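Local atomic coordinates of ThiJ/PfpI domain protein (Brachyspira murdochii, PDB entry 4HCJ), a protein that is of unknown detailed function but belongs to the DJ-1/PfpI family, binds magnesium and may act as a hydrolase. Residues Tyr12-Gln17 against Glu22-Ser27; Thr83-Trp88 against Glu132-His137. All blocks are in the same frame, centred on the assembly; numbering follows the deposited sequence.

Overall arrangement
From the N terminus, strand 9-13 runs into interaction 1, where Tyr12-Gln17 meets Glu22-Ser27 and closes the short turn from strand 9-13 into helix 21-33, with four residues between the segments. The chain then builds more of the mixed sheet, and after strand 72-75 it enters the loop that opens interaction 2. That contact closes a much longer excursion of 43 residues, through helix 88-99, strand 103-107 and helix 110-116, before Glu132-His137 comes back to Thr83-Trp88. The two are in series, neither nested nor crossed. The centres of interactions 1 and 2 lie about 17 Å apart. Even so they touch, with Leu84 CD1 3.5 Å from Ser15 N.

Interaction 1 of 2, residues Tyr12-Gln17 against Glu22-Ser27; sequences YVMSGQ and EEYFES
A buried chain of hydroxyls is the striking thing here: Tyr12 OH donates to Ser27 OG at 2.7 Å, and Ser27 OG in turn donates to Glu23 O, 2.6 Å away. The second bond lies in the carbonyl plane, with a C=O...donor angle of 155°, and it reaches back one turn within the helix. Ser27 OG is thus held as both acceptor and donor. It also sits at the edge of the Tyr12 ring, near its plane.

Above that ring comes Tyr24. Its CD1 stands over the centre of one face of Tyr12, and the rings form a T-shaped (edge-to-face) pair with centroids 4.8 Å apart and planes at 66°. The CA-CB bond of Tyr24 points neither at the strand nor away from it; with CG anti to the backbone N (chi1 173°), the ring end swings in toward Tyr12. All this joins the first strand and helix of a beta-alpha-beta unit, strand 9-13, helix 21-33 and strand 37-42, within the alpha-beta-alpha sandwich. Val40 of strand 37-42 touches both Met14 and Tyr24.

Met14, built as selenomethionine, supplies the next layer. Its methyl CE rests over the centre of one Tyr24 face, 3.8 Å from the Tyr24 ring centroid, a CH-pi contact. The selenium is placed more obliquely, with Met14 SE 3.6 Å from Tyr24 CD1, making this a Met-aromatic pair as well. A chain extended beyond CG carries SE and CE out to the ring. The CD2 edge of Tyr24 in turn meets the face of its helix neighbour Phe25, while the Tyr24 hydroxyl is hydrogen-bonded to Thr56 OG1 and Lys28 NZ.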
loop_
_atom_site.group_PDB
_atom_site.type_symbol
_atom_site.label_atom_id
_atom_site.label_comp_id
_atom_site.label_asym_id
_atom_site.label_seq_id
_atom_site.Cartn_x
_atom_site.Cartn_y
_atom_site.Cartn_z
ATOM N N TYR A 12 1.172 4.656 -5.150
ATOM C CA TYR A 12 -0.014 4.117 -4.517
ATOM C C TYR A 12 -0.771 3.198 -5.473
ATOM O O TYR A 12 -0.852 3.465 -6.680
ATOM C CB TYR A 12 -0.951 5.233 -4.101
ATOM C CG TYR A 12 -0.505 6.104 -2.961
ATOM C CD1 TYR A 12 -0.644 5.675 -1.646
ATOM C CD2 TYR A 12 0.040 7.367 -3.187
ATOM C CE1 TYR A 12 -0.277 6.466 -0.582
ATOM C CE2 TYR A 12 0.401 8.182 -2.121
ATOM C CZ TYR A 12 0.242 7.728 -0.825
ATOM O OH TYR A 12 0.584 8.570 0.209
ATOM N N VAL A 13 -1.354 2.145 -4.917
ATOM C CA VAL A 13 -2.350 1.317 -5.588
ATOM C C VAL A 13 -3.625 1.424 -4.768
ATOM O O VAL A 13 -3.610 1.122 -3.568
ATOM C CB VAL A 13 -1.885 -0.161 -5.652
ATOM C CG1 VAL A 13 -3.025 -1.088 -6.051
ATOM C CG2 VAL A 13 -0.693 -0.298 -6.600
HETATM N N MSE A 14 -4.726 1.864 -5.380
HETATM C CA MSE A 14 -5.959 2.025 -4.622
HETATM C C MSE A 14 -7.152 2.037 -5.543
HETATM O O MSE A 14 -7.030 2.210 -6.765
HETATM C CB MSE A 14 -5.912 3.282 -3.737
HETATM C CG MSE A 14 -5.991 4.597 -4.485
HETATM SE SE MSE A 14 -5.203 5.961 -3.317
HETATM C CE MSE A 14 -6.052 7.525 -4.043
ATOM N N SER A 15 -8.323 1.817 -4.959
ATOM C CA SER A 15 -9.575 1.868 -5.697
ATOM C C SER A 15 -9.925 3.310 -6.059
ATOM O O SER A 15 -9.758 4.231 -5.250
ATOM C CB SER A 15 -10.696 1.213 -4.880
ATOM O OG SER A 15 -10.886 1.862 -3.633
ATOM N N GLY A 16 -10.449 3.486 -7.269
ATOM C CA GLY A 16 -10.815 4.800 -7.763
ATOM C C GLY A 16 -11.995 5.403 -7.034
ATOM O O GLY A 16 -12.164 6.617 -7.024
ATOM N N GLN A 17 -12.840 4.576 -6.448
ATOM C CA GLN A 17 -13.881 5.095 -5.579
ATOM C C GLN A 17 -13.834 4.363 -4.258
ATOM O O GLN A 17 -13.565 3.162 -4.205
ATOM C CB GLN A 17 -15.256 4.949 -6.214
ATOM C CG GLN A 17 -15.311 5.333 -7.703
ATOM C CD GLN A 17 -15.120 6.827 -8.022
ATOM O OE1 GLN A 17 -15.037 7.662 -7.136
ATOM N NE2 GLN A 17 -14.998 7.134 -9.294
ATOM N N GLU A 22 -8.047 8.780 4.863
ATOM C CA GLU A 22 -6.966 9.130 5.776
ATOM C C GLU A 22 -5.684 8.414 5.396
ATOM O O GLU A 22 -4.584 8.955 5.494
ATOM C CB GLU A 22 -7.322 8.731 7.208
ATOM C CG GLU A 22 -8.604 9.331 7.742
ATOM C CD GLU A 22 -9.810 8.408 7.595
ATOM O OE1 GLU A 22 -9.929 7.702 6.562
ATOM O OE2 GLU A 22 -10.649 8.379 8.529
ATOM N N GLU A 23 -5.830 7.163 4.979
ATOM C CA GLU A 23 -4.663 6.349 4.643
ATOM C C GLU A 23 -3.884 6.974 3.505
ATOM O O GLU A 23 -2.646 6.996 3.534
ATOM C CB GLU A 23 -5.086 4.923 4.279
ATOM C CG GLU A 23 -5.698 4.143 5.438
ATOM C CD GLU A 23 -6.246 2.786 5.038
ATOM O OE1 GLU A 23 -6.120 2.419 3.859
ATOM O OE2 GLU A 23 -6.806 2.082 5.918
ATOM N N TYR A 24 -4.604 7.492 2.505
ATOM C CA TYR A 24 -3.980 8.165 1.386
ATOM C C TYR A 24 -3.486 9.570 1.759
ATOM O O TYR A 24 -2.291 9.865 1.631
ATOM C CB TYR A 24 -4.946 8.237 0.185
ATOM C CG TYR A 24 -4.395 9.083 -0.947
ATOM C CD1 TYR A 24 -3.319 8.647 -1.726
ATOM C CD2 TYR A 24 -4.943 10.329 -1.226
ATOM C CE1 TYR A 24 -2.811 9.429 -2.740
ATOM C CE2 TYR A 24 -4.445 11.115 -2.250
ATOM C CZ TYR A 24 -3.379 10.661 -3.005
ATOM O OH TYR A 24 -2.900 11.450 -4.022
ATOM N N PHE A 25 -4.389 10.450 2.179
ATOM C CA PHE A 25 -4.017 11.855 2.353
ATOM C C PHE A 25 -2.994 12.071 3.470
ATOM O O PHE A 25 -2.078 12.887 3.321
ATOM C CB PHE A 25 -5.257 12.735 2.562
ATOM C CG PHE A 25 -6.141 12.829 1.345
ATOM C CD1 PHE A 25 -5.744 13.554 0.221
ATOM C CD2 PHE A 25 -7.371 12.176 1.322
ATOM C CE1 PHE A 25 -6.565 13.620 -0.905
ATOM C CE2 PHE A 25 -8.197 12.244 0.199
ATOM C CZ PHE A 25 -7.790 12.961 -0.911
ATOM N N GLU A 26 -3.141 11.361 4.586
ATOM C CA GLU A 26 -2.210 11.559 5.692
ATOM C C GLU A 26 -0.834 10.989 5.381
ATOM O O GLU A 26 0.184 11.575 5.742
ATOM C CB GLU A 26 -2.765 10.983 6.995
ATOM C CG GLU A 26 -4.040 11.679 7.448
ATOM C CD GLU A 26 -4.623 11.103 8.733
ATOM O OE1 GLU A 26 -3.970 10.243 9.357
ATOM O OE2 GLU A 26 -5.731 11.514 9.130
ATOM N N SER A 27 -0.784 9.863 4.685
ATOM C CA SER A 27 0.516 9.318 4.315
ATOM C C SER A 27 1.185 10.182 3.256
ATOM O O SER A 27 2.400 10.399 3.317
ATOM C CB SER A 27 0.437 7.851 3.876
ATOM O OG SER A 27 -0.251 7.666 2.647
#

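Interaction 2 of 2, residues Thr83-Trp88 against Glu132-His137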
loop_
_atom_site.group_PDB
_atom_site.type_symbol
_atom_site.label_atom_id
_atom_site.label_comp_id
_atom_site.label_asym_id
_atom_site.label_seq_id
_atom_site.Cartn_x
_atom_site.Cartn_y
_atom_site.Cartn_z
ATOM N N THR A 83 -12.869 -4.544 -3.961
ATOM C CA THR A 83 -12.978 -4.803 -5.393
ATOM C C THR A 83 -11.647 -5.207 -6.034
ATOM O O THR A 83 -11.636 -5.755 -7.123
ATOM C CB THR A 83 -13.572 -3.576 -6.156
ATOM O OG1 THR A 83 -12.645 -2.480 -6.149
ATOM C CG2 THR A 83 -14.894 -3.143 -5.508
ATOM N N LEU A 84 -10.533 -4.925 -5.356
ATOM C CA LEU A 84 -9.186 -5.207 -5.856
ATOM C C LEU A 84 -8.530 -6.416 -5.198
ATOM O O LEU A 84 -7.446 -6.825 -5.606
ATOM C CB LEU A 84 -8.295 -3.992 -5.614
ATOM C CG LEU A 84 -8.741 -2.679 -6.257
ATOM C CD1 LEU A 84 -7.796 -1.541 -5.868
ATOM C CD2 LEU A 84 -8.821 -2.833 -7.761
ATOM N N TRP A 85 -9.175 -6.996 -4.193
ATOM C CA TRP A 85 -8.561 -8.064 -3.425
ATOM C C TRP A 85 -8.197 -9.289 -4.254
ATOM O O TRP A 85 -7.159 -9.931 -4.012
ATOM C CB TRP A 85 -9.494 -8.468 -2.305
ATOM C CG TRP A 85 -9.493 -7.576 -1.127
ATOM C CD1 TRP A 85 -8.740 -6.441 -0.920
ATOM C CD2 TRP A 85 -10.265 -7.766 0.055
ATOM N NE1 TRP A 85 -9.007 -5.910 0.328
ATOM C CE2 TRP A 85 -9.930 -6.721 0.950
ATOM C CE3 TRP A 85 -11.208 -8.725 0.451
ATOM C CZ2 TRP A 85 -10.493 -6.629 2.221
ATOM C CZ3 TRP A 85 -11.761 -8.626 1.705
ATOM C CH2 TRP A 85 -11.404 -7.588 2.575
ATOM N N ASP A 86 -9.076 -9.646 -5.190
ATOM C CA ASP A 86 -8.869 -10.833 -6.018
ATOM C C ASP A 86 -8.401 -10.492 -7.428
ATOM O O ASP A 86 -8.476 -11.323 -8.321
ATOM C CB ASP A 86 -10.145 -11.685 -6.059
ATOM C CG ASP A 86 -10.459 -12.315 -4.711
ATOM O OD1 ASP A 86 -9.512 -12.722 -3.995
ATOM O OD2 ASP A 86 -11.650 -12.388 -4.365
ATOM N N ASP A 87 -7.903 -9.279 -7.620
ATOM C CA ASP A 87 -7.513 -8.824 -8.941
ATOM C C ASP A 87 -6.065 -9.226 -9.238
ATOM O O ASP A 87 -5.148 -8.897 -8.486
ATOM C CB ASP A 87 -7.683 -7.309 -8.976
ATOM C CG ASP A 87 -7.608 -6.742 -10.375
ATOM O OD1 ASP A 87 -6.577 -6.843 -11.031
ATOM O OD2 ASP A 87 -8.601 -6.165 -10.825
ATOM N N TRP A 88 -5.859 -9.926 -10.351
ATOM C CA TRP A 88 -4.523 -10.368 -10.698
ATOM C C TRP A 88 -3.554 -9.207 -10.939
ATOM O O TRP A 88 -2.340 -9.382 -10.796
ATOM C CB TRP A 88 -4.544 -11.337 -11.895
ATOM C CG TRP A 88 -4.903 -10.709 -13.197
ATOM C CD1 TRP A 88 -6.145 -10.616 -13.743
ATOM C CD2 TRP A 88 -4.002 -10.090 -14.135
ATOM N NE1 TRP A 88 -6.079 -9.976 -14.955
ATOM C CE2 TRP A 88 -4.779 -9.640 -15.223
ATOM C CE3 TRP A 88 -2.619 -9.868 -14.154
ATOM C CZ2 TRP A 88 -4.221 -8.992 -16.327
ATOM C CZ3 TRP A 88 -2.065 -9.223 -15.255
ATOM C CH2 TRP A 88 -2.869 -8.781 -16.315
ATOM N N GLU A 132 -8.779 -10.128 9.308
ATOM C CA GLU A 132 -7.794 -11.100 9.750
ATOM C C GLU A 132 -8.021 -12.520 9.162
ATOM O O GLU A 132 -7.059 -13.270 9.012
ATOM C CB GLU A 132 -7.687 -11.058 11.288
ATOM C CG GLU A 132 -7.132 -9.692 11.828
ATOM C CD GLU A 132 -6.941 -9.618 13.339
ATOM O OE1 GLU A 132 -7.057 -10.642 14.008
ATOM O OE2 GLU A 132 -6.679 -8.519 13.868
ATOM N N SER A 133 -9.259 -12.876 8.796
ATOM C CA SER A 133 -9.493 -14.142 8.108
ATOM C C SER A 133 -8.646 -14.248 6.837
ATOM O O SER A 133 -7.948 -15.247 6.613
ATOM C CB SER A 133 -10.976 -14.270 7.772
ATOM O OG SER A 133 -11.388 -13.225 6.923
ATOM N N HIS A 134 -8.710 -13.214 6.006
ATOM C CA HIS A 134 -8.019 -13.248 4.721
ATOM C C HIS A 134 -6.519 -13.268 4.893
ATOM O O HIS A 134 -5.784 -13.934 4.151
ATOM C CB HIS A 134 -8.387 -12.035 3.877
ATOM C CG HIS A 134 -9.854 -11.819 3.763
ATOM N ND1 HIS A 134 -10.639 -12.541 2.897
ATOM C CD2 HIS A 134 -10.677 -10.953 4.397
ATOM C CE1 HIS A 134 -11.892 -12.145 3.020
ATOM N NE2 HIS A 134 -11.942 -11.192 3.930
ATOM N N VAL A 135 -6.048 -12.502 5.872
ATOM C CA VAL A 135 -4.621 -12.374 6.086
ATOM C C VAL A 135 -4.042 -13.672 6.664
ATOM O O VAL A 135 -2.988 -14.145 6.214
ATOM C CB VAL A 135 -4.336 -11.112 6.912
ATOM C CG1 VAL A 135 -2.857 -10.998 7.256
ATOM C CG2 VAL A 135 -4.780 -9.874 6.098
ATOM N N ARG A 136 -4.747 -14.285 7.618
ATOM C CA ARG A 136 -4.312 -15.575 8.125
ATOM C C ARG A 136 -4.383 -16.649 7.043
ATOM O O ARG A 136 -3.533 -17.556 7.013
ATOM C CB ARG A 136 -5.142 -16.018 9.326
ATOM C CG ARG A 136 -4.889 -15.200 10.572
ATOM C CD ARG A 136 -5.440 -15.905 11.827
ATOM N NE ARG A 136 -5.405 -15.044 13.015
ATOM C CZ ARG A 136 -4.339 -14.839 13.777
ATOM N NH1 ARG A 136 -3.179 -15.427 13.493
ATOM N NH2 ARG A 136 -4.442 -14.038 14.833
ATOM N N HIS A 137 -5.369 -16.563 6.147
ATOM C CA HIS A 137 -5.475 -17.529 5.070
ATOM C C HIS A 137 -4.232 -17.507 4.173
ATOM O O HIS A 137 -3.828 -18.547 3.634
ATOM C CB HIS A 137 -6.736 -17.263 4.248
ATOM C CG HIS A 137 -6.923 -18.207 3.106
ATOM N ND1 HIS A 137 -7.362 -19.503 3.261
ATOM C CD2 HIS A 137 -6.691 -18.039 1.784
ATOM C CE1 HIS A 137 -7.416 -20.081 2.069
ATOM N NE2 HIS A 137 -7.009 -19.215 1.158
#
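The His134 imidazole is covered on both faces: Trp85 CZ3 lies over one, Ser133 OG over the other, each set off toward the rim of the ring. Trp85 presents the outer edge of its six-membered ring, so the pair is T-shaped (edge-to-face), with ring centroids 4.7 Å apart and planes at 57°, well short of perpendicular. The closest approach is from Trp85 CZ3 to His134 NE2, 3.4 Å; its neighbour Trp85 CH2 stands 3.9 Å from the same nitrogen. The indole therefore leans over the NE2-CD2 side of the imidazole.

The two side chains meet across about a right angle. With its CG anti to the carbonyl carbon (chi1 -79°), Trp85 is turned so that CZ3 reaches the imidazole face. Trp85 belongs to a type I beta turn, Leu84 to Asp87, in the loop that leads from strand 72-75 of the alpha-beta-alpha sandwich into helix 88-99, where Asp87 is the N-cap. Asn116 ND2 and Gln91 NE2 both bond to Trp85 O, which fixes the turn against two helices. At the other end of the residue, Trp85 NE1 makes a weak hydrogen bond to Ser109 O, between strand 103-107 and helix 110-116, at the position that probably corresponds to the nucleophile elbow of DJ-1/PfpI relatives.

Val112, on helix 110-116, touches both Trp85 and His134. His134 rides on the short helix 132-137, whose last residue, His137, is a known magnesium ligand of this protein, though no metal is bound at it in this chain's model.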